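Local coordinates for protein GDP-mannose-dependent alpha-(1-6)-phosphatidylinositol monomannoside mannosyltransferase (Corynebacterium glutamicum, PDB 3OKP) that is a mannosyltransferase of the GT-B class of glycosyltransferases, a two-domain fold, modelled here with guanosine-5'-diphosphate-alpha-D-mannose, at residues Pro228-Ser237 with Gln253-Leu261; Glu316-Leu324 with Arg347-His358. One frame throughout, in Å; residues are numbered along the deposited sequence.

Contact 1 of 2, residues Pro228-Ser237 with Gln253-Leu261. With GDD (guanosine-5'-diphosphate-alpha-D-mannose), chain B.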
loop_
_atom_site.group_PDB
_atom_site.type_symbol
_atom_site.label_atom_id
_atom_site.label_comp_id
_atom_site.label_asym_id
_atom_site.label_seq_id
_atom_site.Cartn_x
_atom_site.Cartn_y
_atom_site.Cartn_z
ATOM N N PRO A 228 -18.858 27.172 7.171
ATOM C CA PRO A 228 -18.781 27.081 8.639
ATOM C C PRO A 228 -19.088 25.716 9.274
ATOM O O PRO A 228 -18.675 25.468 10.409
ATOM C CB PRO A 228 -19.795 28.133 9.104
ATOM C CG PRO A 228 -19.841 29.115 7.979
ATOM C CD PRO A 228 -19.783 28.242 6.755
ATOM N N ASP A 229 -19.800 24.851 8.554
ATOM C CA ASP A 229 -20.133 23.516 9.062
ATOM C C ASP A 229 -19.223 22.399 8.520
ATOM O O ASP A 229 -19.488 21.214 8.742
ATOM C CB ASP A 229 -21.619 23.193 8.820
ATOM C CG ASP A 229 -22.009 23.229 7.344
ATOM O OD1 ASP A 229 -21.346 23.930 6.548
ATOM O OD2 ASP A 229 -22.993 22.551 6.975
ATOM N N ALA A 230 -18.148 22.782 7.829
ATOM C CA ALA A 230 -17.199 21.820 7.257
ATOM C C ALA A 230 -16.484 21.021 8.340
ATOM O O ALA A 230 -16.017 21.581 9.331
ATOM C CB ALA A 230 -16.187 22.526 6.365
ATOM N N GLN A 231 -16.401 19.709 8.139
ATOM C CA GLN A 231 -15.790 18.815 9.114
ATOM C C GLN A 231 -14.599 18.082 8.521
ATOM O O GLN A 231 -14.708 17.442 7.464
ATOM C CB GLN A 231 -16.809 17.801 9.649
ATOM C CG GLN A 231 -17.981 18.418 10.407
ATOM C CD GLN A 231 -17.574 19.035 11.737
ATOM O OE1 GLN A 231 -16.667 18.544 12.415
ATOM N NE2 GLN A 231 -18.248 20.113 12.117
ATOM N N LEU A 232 -13.466 18.191 9.205
ATOM C CA LEU A 232 -12.288 17.397 8.892
ATOM C C LEU A 232 -12.242 16.195 9.824
ATOM O O LEU A 232 -12.123 16.342 11.046
ATOM C CB LEU A 232 -11.008 18.231 9.025
ATOM C CG LEU A 232 -9.655 17.521 8.855
ATOM C CD1 LEU A 232 -9.514 16.869 7.479
ATOM C CD2 LEU A 232 -8.512 18.492 9.104
ATOM N N LEU A 233 -12.352 15.008 9.239
ATOM C CA LEU A 233 -12.307 13.774 10.009
ATOM C C LEU A 233 -10.919 13.165 9.931
ATOM O O LEU A 233 -10.464 12.757 8.861
ATOM C CB LEU A 233 -13.360 12.777 9.516
ATOM C CG LEU A 233 -14.819 13.243 9.432
ATOM C CD1 LEU A 233 -15.679 12.133 8.865
ATOM C CD2 LEU A 233 -15.352 13.692 10.794
ATOM N N ILE A 234 -10.250 13.121 11.076
ATOM C CA ILE A 234 -8.934 12.518 11.169
ATOM C C ILE A 234 -9.084 11.095 11.704
ATOM O O ILE A 234 -9.368 10.881 12.890
ATOM C CB ILE A 234 -7.963 13.397 11.999
ATOM C CG1 ILE A 234 -7.714 14.722 11.264
ATOM C CG2 ILE A 234 -6.649 12.666 12.244
ATOM C CD1 ILE A 234 -7.124 15.819 12.121
ATOM N N VAL A 235 -8.927 10.132 10.799
ATOM C CA VAL A 235 -9.105 8.716 11.116
ATOM C C VAL A 235 -7.746 8.031 11.185
ATOM O O VAL A 235 -6.974 8.060 10.221
ATOM C CB VAL A 235 -10.018 8.004 10.079
ATOM C CG1 VAL A 235 -10.163 6.516 10.399
ATOM C CG2 VAL A 235 -11.389 8.667 10.022
ATOM N N GLY A 236 -7.456 7.431 12.336
ATOM C CA GLY A 236 -6.201 6.713 12.542
ATOM C C GLY A 236 -5.560 7.003 13.885
ATOM O O GLY A 236 -6.081 7.793 14.678
ATOM N N SER A 237 -4.420 6.359 14.131
ATOM C CA SER A 237 -3.676 6.531 15.374
ATOM C C SER A 237 -2.180 6.714 15.105
ATOM O O SER A 237 -1.683 6.358 14.032
ATOM C CB SER A 237 -3.917 5.340 16.312
ATOM O OG SER A 237 -3.522 4.123 15.702
ATOM N N GLN A 253 -14.246 22.676 16.831
ATOM C CA GLN A 253 -15.623 22.344 16.464
ATOM C C GLN A 253 -15.732 21.734 15.068
ATOM O O GLN A 253 -16.731 21.086 14.750
ATOM C CB GLN A 253 -16.521 23.580 16.547
ATOM C CG GLN A 253 -16.692 24.149 17.943
ATOM C CD GLN A 253 -17.546 25.398 17.947
ATOM O OE1 GLN A 253 -17.031 26.516 17.840
ATOM N NE2 GLN A 253 -18.861 25.217 18.042
ATOM N N ASN A 254 -14.708 21.946 14.242
ATOM C CA ASN A 254 -14.727 21.486 12.850
ATOM C C ASN A 254 -13.720 20.377 12.528
ATOM O O ASN A 254 -13.569 19.981 11.367
ATOM C CB ASN A 254 -14.509 22.669 11.904
ATOM C CG ASN A 254 -15.598 23.714 12.015
ATOM O OD1 ASN A 254 -15.593 24.539 12.929
ATOM N ND2 ASN A 254 -16.535 23.693 11.071
ATOM N N VAL A 255 -13.029 19.892 13.555
ATOM C CA VAL A 255 -12.035 18.831 13.400
ATOM C C VAL A 255 -12.354 17.704 14.377
ATOM O O VAL A 255 -12.487 17.936 15.582
ATOM C CB VAL A 255 -10.586 19.353 13.627
ATOM C CG1 VAL A 255 -9.574 18.215 13.542
ATOM C CG2 VAL A 255 -10.232 20.437 12.614
ATOM N N LYS A 256 -12.480 16.488 13.850
ATOM C CA LYS A 256 -12.809 15.323 14.665
ATOM C C LYS A 256 -11.701 14.271 14.632
ATOM O O LYS A 256 -11.332 13.774 13.562
ATOM C CB LYS A 256 -14.138 14.703 14.208
ATOM C CG LYS A 256 -15.318 15.682 14.119
ATOM C CD LYS A 256 -15.861 16.047 15.496
ATOM C CE LYS A 256 -17.090 16.947 15.399
ATOM N NZ LYS A 256 -16.738 18.356 15.081
ATOM N N PHE A 257 -11.174 13.946 15.812
ATOM C CA PHE A 257 -10.219 12.855 15.968
ATOM C C PHE A 257 -10.976 11.589 16.339
ATOM O O PHE A 257 -11.343 11.383 17.499
ATOM C CB PHE A 257 -9.169 13.195 17.029
ATOM C CG PHE A 257 -8.241 14.307 16.629
ATOM C CD1 PHE A 257 -7.069 14.035 15.931
ATOM C CD2 PHE A 257 -8.543 15.629 16.944
ATOM C CE1 PHE A 257 -6.208 15.066 15.557
ATOM C CE2 PHE A 257 -7.694 16.662 16.571
ATOM C CZ PHE A 257 -6.523 16.381 15.878
ATOM N N LEU A 258 -11.210 10.743 15.341
ATOM C CA LEU A 258 -12.059 9.568 15.511
ATOM C C LEU A 258 -11.295 8.340 16.006
ATOM O O LEU A 258 -11.902 7.315 16.328
ATOM C CB LEU A 258 -12.806 9.252 14.205
ATOM C CG LEU A 258 -13.729 10.325 13.606
ATOM C CD1 LEU A 258 -14.404 9.806 12.340
ATOM C CD2 LEU A 258 -14.779 10.812 14.608
ATOM N N GLY A 259 -9.969 8.448 16.062
ATOM C CA GLY A 259 -9.114 7.332 16.460
ATOM C C GLY A 259 -9.030 6.278 15.372
ATOM O O GLY A 259 -9.425 6.522 14.227
ATOM N N ARG A 260 -8.514 5.106 15.724
ATOM C CA ARG A 260 -8.430 4.012 14.768
ATOM C C ARG A 260 -9.772 3.289 14.712
ATOM O O ARG A 260 -10.157 2.598 15.658
ATOM C CB ARG A 260 -7.293 3.047 15.119
ATOM C CG ARG A 260 -6.770 2.297 13.911
ATOM C CD ARG A 260 -5.792 1.195 14.263
ATOM N NE ARG A 260 -5.394 0.461 13.063
ATOM C CZ ARG A 260 -6.025 -0.611 12.588
ATOM N NH1 ARG A 260 -7.092 -1.101 13.209
ATOM N NH2 ARG A 260 -5.582 -1.202 11.487
ATOM N N LEU A 261 -10.489 3.477 13.607
ATOM C CA LEU A 261 -11.811 2.881 13.433
ATOM C C LEU A 261 -11.710 1.414 13.038
ATOM O O LEU A 261 -10.694 0.979 12.492
ATOM C CB LEU A 261 -12.615 3.643 12.370
ATOM C CG LEU A 261 -13.027 5.103 12.598
ATOM C CD1 LEU A 261 -13.764 5.628 11.370
ATOM C CD2 LEU A 261 -13.888 5.271 13.848
HETATM N N2 GDD B . -8.876 -0.341 9.969
HETATM C C2 GDD B . -8.222 0.839 9.833
HETATM N N1 GDD B . -8.491 1.859 10.683
HETATM N N3 GDD B . -7.307 0.988 8.848
HETATM C C4 GDD B . -6.645 2.166 8.697
HETATM C C5 GDD B . -6.905 3.219 9.560
HETATM C C6 GDD B . -7.849 3.047 10.566
HETATM O O6 GDD B . -8.105 3.977 11.359
HETATM N N7 GDD B . -6.116 4.248 9.189
HETATM C C8 GDD B . -5.385 3.842 8.126
HETATM N N9 GDD B . -5.710 2.573 7.832
HETATM C "C1'" GDD B . -5.158 1.734 6.737
HETATM C "C2'" GDD B . -5.645 2.229 5.384
HETATM O "O2'" GDD B . -6.931 1.696 5.056
HETATM C "C3'" GDD B . -4.558 1.754 4.441
HETATM O "O3'" GDD B . -4.880 0.458 3.924
HETATM C "C4'" GDD B . -3.301 1.670 5.301
HETATM O "O4'" GDD B . -3.729 1.769 6.666
HETATM C "C5'" GDD B . -2.320 2.798 4.985
HETATM O "O5'" GDD B . -1.349 2.377 4.022
HETATM P PA GDD B . -0.641 3.318 3.174
HETATM O O1A GDD B . -0.031 2.685 2.284
HETATM O O2A GDD B . -1.452 4.101 2.619
HETATM O O3A GDD B . 0.304 4.107 3.941
HETATM P PB GDD B . 1.320 3.559 4.824
HETATM O O2B GDD B . 1.796 2.498 4.365
HETATM O O3B GDD B . 2.239 4.396 4.955
HETATM O O1B GDD B . 0.754 3.310 6.127
HETATM O O HOH W 1 -7.726 10.076 14.926
#
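Lys256 reaches across to Leu233 and Gln231, and its chain can be followed atom by atom. CB rests 3.8 Å from Leu233 CD2, and CG touches the same methyl while beginning to approach the Gln231 amide. A bend at chi2 (-75°) and another at chi4 (-77°) fold the rest of the chain round that amide: CD and CE pass along OE1, and NZ closes on it with a hydrogen bond, 2.7 Å from Gln231 OE1. The other half of the amide is engaged as well, since Gln231 NE2 gives a bond to Gln253 O at 3.2 Å, lying in that carbonyl's plane on a lone pair. Together the two bonds fix the amide's rotation.

The backbones are joined by a parallel ladder in which Leu232 and Ile234 each use both backbone N and O on the 253-261 segment. It pairs the two parallel strands of a beta-alpha-beta unit, 231-235 and 255-259, the latter at the edge of the Rossmann-like sheet, joined through helix 241-247. At the start of the ladder, Asn254 ND2 bonds two carbonyls, Pro228 O at 2.9 Å and Ala230 O at 2.8 Å, both in its amide plane.

Ile234 CD1 meets the Phe257 ring obliquely, 3.6 Å from CE1, and also packs against Val255 CG1. Further on, a water donates to Ile234 O and Gly236 O and accepts from Gly259 N, beside the direct bond from Gly236 N to Gly259 O. Beyond it Leu261 O takes a bond from guanine N1 of the ligand at 3.0 Å, and the Arg260 guanidinium lies with one face over C2 of the base.

Contact 2 of 2, residues Glu316-Leu324 with Arg347-His358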
loop_
_atom_site.group_PDB
_atom_site.type_symbol
_atom_site.label_atom_id
_atom_site.label_comp_id
_atom_site.label_asym_id
_atom_site.label_seq_id
_atom_site.Cartn_x
_atom_site.Cartn_y
_atom_site.Cartn_z
ATOM N N GLU A 316 1.330 9.315 -8.422
ATOM C CA GLU A 316 1.123 8.211 -9.369
ATOM C C GLU A 316 -0.213 7.485 -9.179
ATOM O O GLU A 316 -0.636 6.721 -10.052
ATOM C CB GLU A 316 2.269 7.192 -9.280
ATOM C CG GLU A 316 3.647 7.730 -9.666
ATOM C CD GLU A 316 4.763 6.719 -9.430
ATOM O OE1 GLU A 316 4.610 5.545 -9.835
ATOM O OE2 GLU A 316 5.798 7.098 -8.838
ATOM N N THR A 317 -0.868 7.718 -8.044
ATOM C CA THR A 317 -2.132 7.042 -7.724
ATOM C C THR A 317 -3.351 7.687 -8.387
ATOM O O THR A 317 -4.386 7.036 -8.546
ATOM C CB THR A 317 -2.386 6.974 -6.202
ATOM O OG1 THR A 317 -2.496 8.299 -5.672
ATOM C CG2 THR A 317 -1.263 6.223 -5.490
ATOM N N VAL A 318 -3.221 8.957 -8.765
ATOM C CA VAL A 318 -4.339 9.732 -9.313
ATOM C C VAL A 318 -4.091 10.219 -10.744
ATOM O O VAL A 318 -2.946 10.293 -11.201
ATOM C CB VAL A 318 -4.696 10.955 -8.416
ATOM C CG1 VAL A 318 -5.170 10.501 -7.033
ATOM C CG2 VAL A 318 -3.516 11.931 -8.307
ATOM N N THR A 319 -5.180 10.535 -11.442
ATOM C CA THR A 319 -5.122 11.181 -12.753
ATOM C C THR A 319 -5.791 12.555 -12.623
ATOM O O THR A 319 -6.484 12.798 -11.635
ATOM C CB THR A 319 -5.848 10.349 -13.846
ATOM O OG1 THR A 319 -7.264 10.504 -13.715
ATOM C CG2 THR A 319 -5.481 8.864 -13.758
ATOM N N PRO A 320 -5.581 13.460 -13.605
ATOM C CA PRO A 320 -6.282 14.753 -13.591
ATOM C C PRO A 320 -7.810 14.633 -13.501
ATOM O O PRO A 320 -8.473 15.571 -13.056
ATOM C CB PRO A 320 -5.875 15.383 -14.926
ATOM C CG PRO A 320 -4.551 14.775 -15.228
ATOM C CD PRO A 320 -4.667 13.357 -14.758
ATOM N N ALA A 321 -8.358 13.490 -13.911
ATOM C CA ALA A 321 -9.800 13.250 -13.820
ATOM C C ALA A 321 -10.268 12.830 -12.423
ATOM O O ALA A 321 -11.430 13.028 -12.073
ATOM C CB ALA A 321 -10.235 12.215 -14.855
ATOM N N THR A 322 -9.369 12.256 -11.626
ATOM C CA THR A 322 -9.775 11.599 -10.378
ATOM C C THR A 322 -9.360 12.335 -9.107
ATOM O O THR A 322 -9.962 12.146 -8.042
ATOM C CB THR A 322 -9.248 10.141 -10.296
ATOM O OG1 THR A 322 -7.847 10.145 -9.993
ATOM C CG2 THR A 322 -9.492 9.391 -11.599
ATOM N N GLY A 323 -8.324 13.161 -9.216
ATOM C CA GLY A 323 -7.732 13.783 -8.042
ATOM C C GLY A 323 -6.829 14.958 -8.348
ATOM O O GLY A 323 -6.533 15.248 -9.508
ATOM N N LEU A 324 -6.398 15.634 -7.288
ATOM C CA LEU A 324 -5.498 16.771 -7.397
ATOM C C LEU A 324 -4.255 16.525 -6.554
ATOM O O LEU A 324 -4.328 15.908 -5.489
ATOM C CB LEU A 324 -6.204 18.057 -6.950
ATOM C CG LEU A 324 -7.387 18.531 -7.808
ATOM C CD1 LEU A 324 -8.421 19.280 -6.972
ATOM C CD2 LEU A 324 -6.917 19.379 -8.987
ATOM N N ARG A 347 -18.623 18.637 -10.121
ATOM C CA ARG A 347 -17.224 18.280 -10.303
ATOM C C ARG A 347 -16.840 17.115 -9.388
ATOM O O ARG A 347 -16.158 16.184 -9.819
ATOM C CB ARG A 347 -16.329 19.495 -10.043
ATOM C CG ARG A 347 -14.863 19.283 -10.369
ATOM C CD ARG A 347 -14.076 20.562 -10.158
ATOM N NE ARG A 347 -12.643 20.304 -10.053
ATOM C CZ ARG A 347 -11.741 21.211 -9.688
ATOM N NH1 ARG A 347 -12.111 22.451 -9.389
ATOM N NH2 ARG A 347 -10.462 20.874 -9.621
ATOM N N ARG A 348 -17.292 17.166 -8.134
ATOM C CA ARG A 348 -17.043 16.086 -7.175
ATOM C C ARG A 348 -17.625 14.755 -7.649
ATOM O O ARG A 348 -16.937 13.734 -7.623
ATOM C CB ARG A 348 -17.577 16.443 -5.784
ATOM C CG ARG A 348 -16.612 17.272 -4.961
ATOM C CD ARG A 348 -17.039 17.362 -3.504
ATOM N NE ARG A 348 -17.914 18.508 -3.270
ATOM C CZ ARG A 348 -19.213 18.434 -2.995
ATOM N NH1 ARG A 348 -19.824 17.261 -2.905
ATOM N NH2 ARG A 348 -19.903 19.548 -2.806
ATOM N N ALA A 349 -18.882 14.779 -8.093
ATOM C CA ALA A 349 -19.537 13.588 -8.633
ATOM C C ALA A 349 -18.763 13.009 -9.821
ATOM O O ALA A 349 -18.577 11.798 -9.909
ATOM C CB ALA A 349 -20.977 13.897 -9.027
ATOM N N ALA A 350 -18.302 13.884 -10.715
ATOM C CA ALA A 350 -17.532 13.477 -11.894
ATOM C C ALA A 350 -16.166 12.895 -11.530
ATOM O O ALA A 350 -15.745 11.887 -12.101
ATOM C CB ALA A 350 -17.375 14.646 -12.865
ATOM N N MET A 351 -15.480 13.537 -10.584
ATOM C CA MET A 351 -14.174 13.073 -10.116
ATOM C C MET A 351 -14.260 11.712 -9.431
ATOM O O MET A 351 -13.457 10.819 -9.714
ATOM C CB MET A 351 -13.539 14.097 -9.174
ATOM C CG MET A 351 -12.973 15.315 -9.882
ATOM S SD MET A 351 -12.270 16.510 -8.732
ATOM C CE MET A 351 -10.879 15.591 -8.087
ATOM N N GLY A 352 -15.236 11.564 -8.539
ATOM C CA GLY A 352 -15.456 10.305 -7.832
ATOM C C GLY A 352 -15.838 9.160 -8.751
ATOM O O GLY A 352 -15.359 8.036 -8.582
ATOM N N ALA A 353 -16.707 9.440 -9.722
ATOM C CA ALA A 353 -17.051 8.459 -10.754
ATOM C C ALA A 353 -15.795 8.035 -11.511
ATOM O O ALA A 353 -15.575 6.840 -11.743
ATOM C CB ALA A 353 -18.091 9.024 -11.715
ATOM N N ALA A 354 -14.972 9.019 -11.877
ATOM C CA ALA A 354 -13.720 8.765 -12.587
ATOM C C ALA A 354 -12.739 7.976 -11.722
ATOM O O ALA A 354 -12.019 7.117 -12.228
ATOM C CB ALA A 354 -13.090 10.076 -13.067
ATOM N N GLY A 355 -12.721 8.270 -10.422
ATOM C CA GLY A 355 -11.893 7.532 -9.465
ATOM C C GLY A 355 -12.232 6.052 -9.426
ATOM O O GLY A 355 -11.339 5.202 -9.475
ATOM N N ARG A 356 -13.526 5.751 -9.343
ATOM C CA ARG A 356 -14.021 4.375 -9.334
ATOM C C ARG A 356 -13.663 3.631 -10.623
ATOM O O ARG A 356 -13.185 2.499 -10.575
ATOM C CB ARG A 356 -15.537 4.346 -9.079
ATOM C CG ARG A 356 -16.188 2.958 -9.153
ATOM C CD ARG A 356 -15.715 2.052 -8.028
ATOM N NE ARG A 356 -16.194 0.680 -8.179
ATOM C CZ ARG A 356 -15.985 -0.296 -7.299
ATOM N NH1 ARG A 356 -15.307 -0.064 -6.181
ATOM N NH2 ARG A 356 -16.463 -1.512 -7.535
ATOM N N ALA A 357 -13.890 4.276 -11.765
ATOM C CA ALA A 357 -13.548 3.706 -13.068
ATOM C C ALA A 357 -12.043 3.458 -13.194
ATOM O O ALA A 357 -11.620 2.435 -13.745
ATOM C CB ALA A 357 -14.039 4.614 -14.192
ATOM N N HIS A 358 -11.249 4.392 -12.672
ATOM C CA HIS A 358 -9.786 4.309 -12.717
ATOM C C HIS A 358 -9.241 3.071 -12.002
ATOM O O HIS A 358 -8.441 2.325 -12.575
ATOM C CB HIS A 358 -9.160 5.588 -12.141
ATOM C CG HIS A 358 -7.663 5.612 -12.190
ATOM N ND1 HIS A 358 -6.889 5.938 -11.097
ATOM C CD2 HIS A 358 -6.797 5.356 -13.200
ATOM C CE1 HIS A 358 -5.612 5.880 -11.431
ATOM N NE2 HIS A 358 -5.530 5.528 -12.701
#
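His358 meets the loop through Thr319, whose CG2 methyl sits over one face of the imidazole in a CH-pi contact, 3.7 Å from the ring centroid and 21° off the normal. The edge of the same ring is turned to the backbone: Thr317 O lies near the ring plane, 3.3 Å from His358 CE1. With CG anti to the backbone N (chi1 -178°), the histidine extends off the helix to bring its face against the Thr319 methyl and its edge to Thr317 O.

One turn back, Thr322 CG2 settles against the helix backbone, 3.5 Å from Ala354 O, and Ala321 CB meets Ala354 CB at 4.0 Å. Met351 bends at chi3 to bring its methyl against the backbone of Thr322 and Gly323, where Met351 CE is 3.6 Å from both Thr322 O and Gly323 CA. Its CA adds a C-H...O contact to Ala321 O at 3.4 Å. Last in the row, Arg347 NH2 abuts the methyls of Leu324. No hydrogen bond crosses between the segments.

Helix 345-362 thus lies along the connection leading into strand 323-325, an outermost strand of the six-stranded parallel sheet in the C-terminal half of this GT-B protein.

The second shell sets the shape of the loop. Residues 319-322 form a type I beta turn, with Thr319 O accepting from both Thr322 N and Gly323 N. A side-chain bond braces it, Thr319 N to Thr322 OG1 at 3.1 Å. Farther out, Gln300 of helix 294-301 links the two segments through its own amide: OE1 is bonded to His358 ND1 and to Thr322 OG1, while NE2 gives a bond to Thr317 O. The imidazole is therefore held by a polar partner as well as by the methyl on its face, and Leu341 of helix 331-342 packs against Leu324, Arg347 and Met351.

Contact 1 is complete before the chain reaches contact 2, and all four segments belong to the glycosyl transferases group 1 part of the protein. Their centres lie 23 Å apart and their nearest atoms about 10 Å, so they do not touch. What they share is one six-stranded parallel sheet, reached from its two edges: strand 255-259 of contact 1 is outermost at one, strand 323-325 of contact 2 at the other, with strands 200-204, 275-278 and 306-308 among those between. Guanosine-5'-diphosphate-alpha-D-mannose is bound directly at contact 1, whereas the Thr317 side chain of contact 2 stays about 8 Å from it.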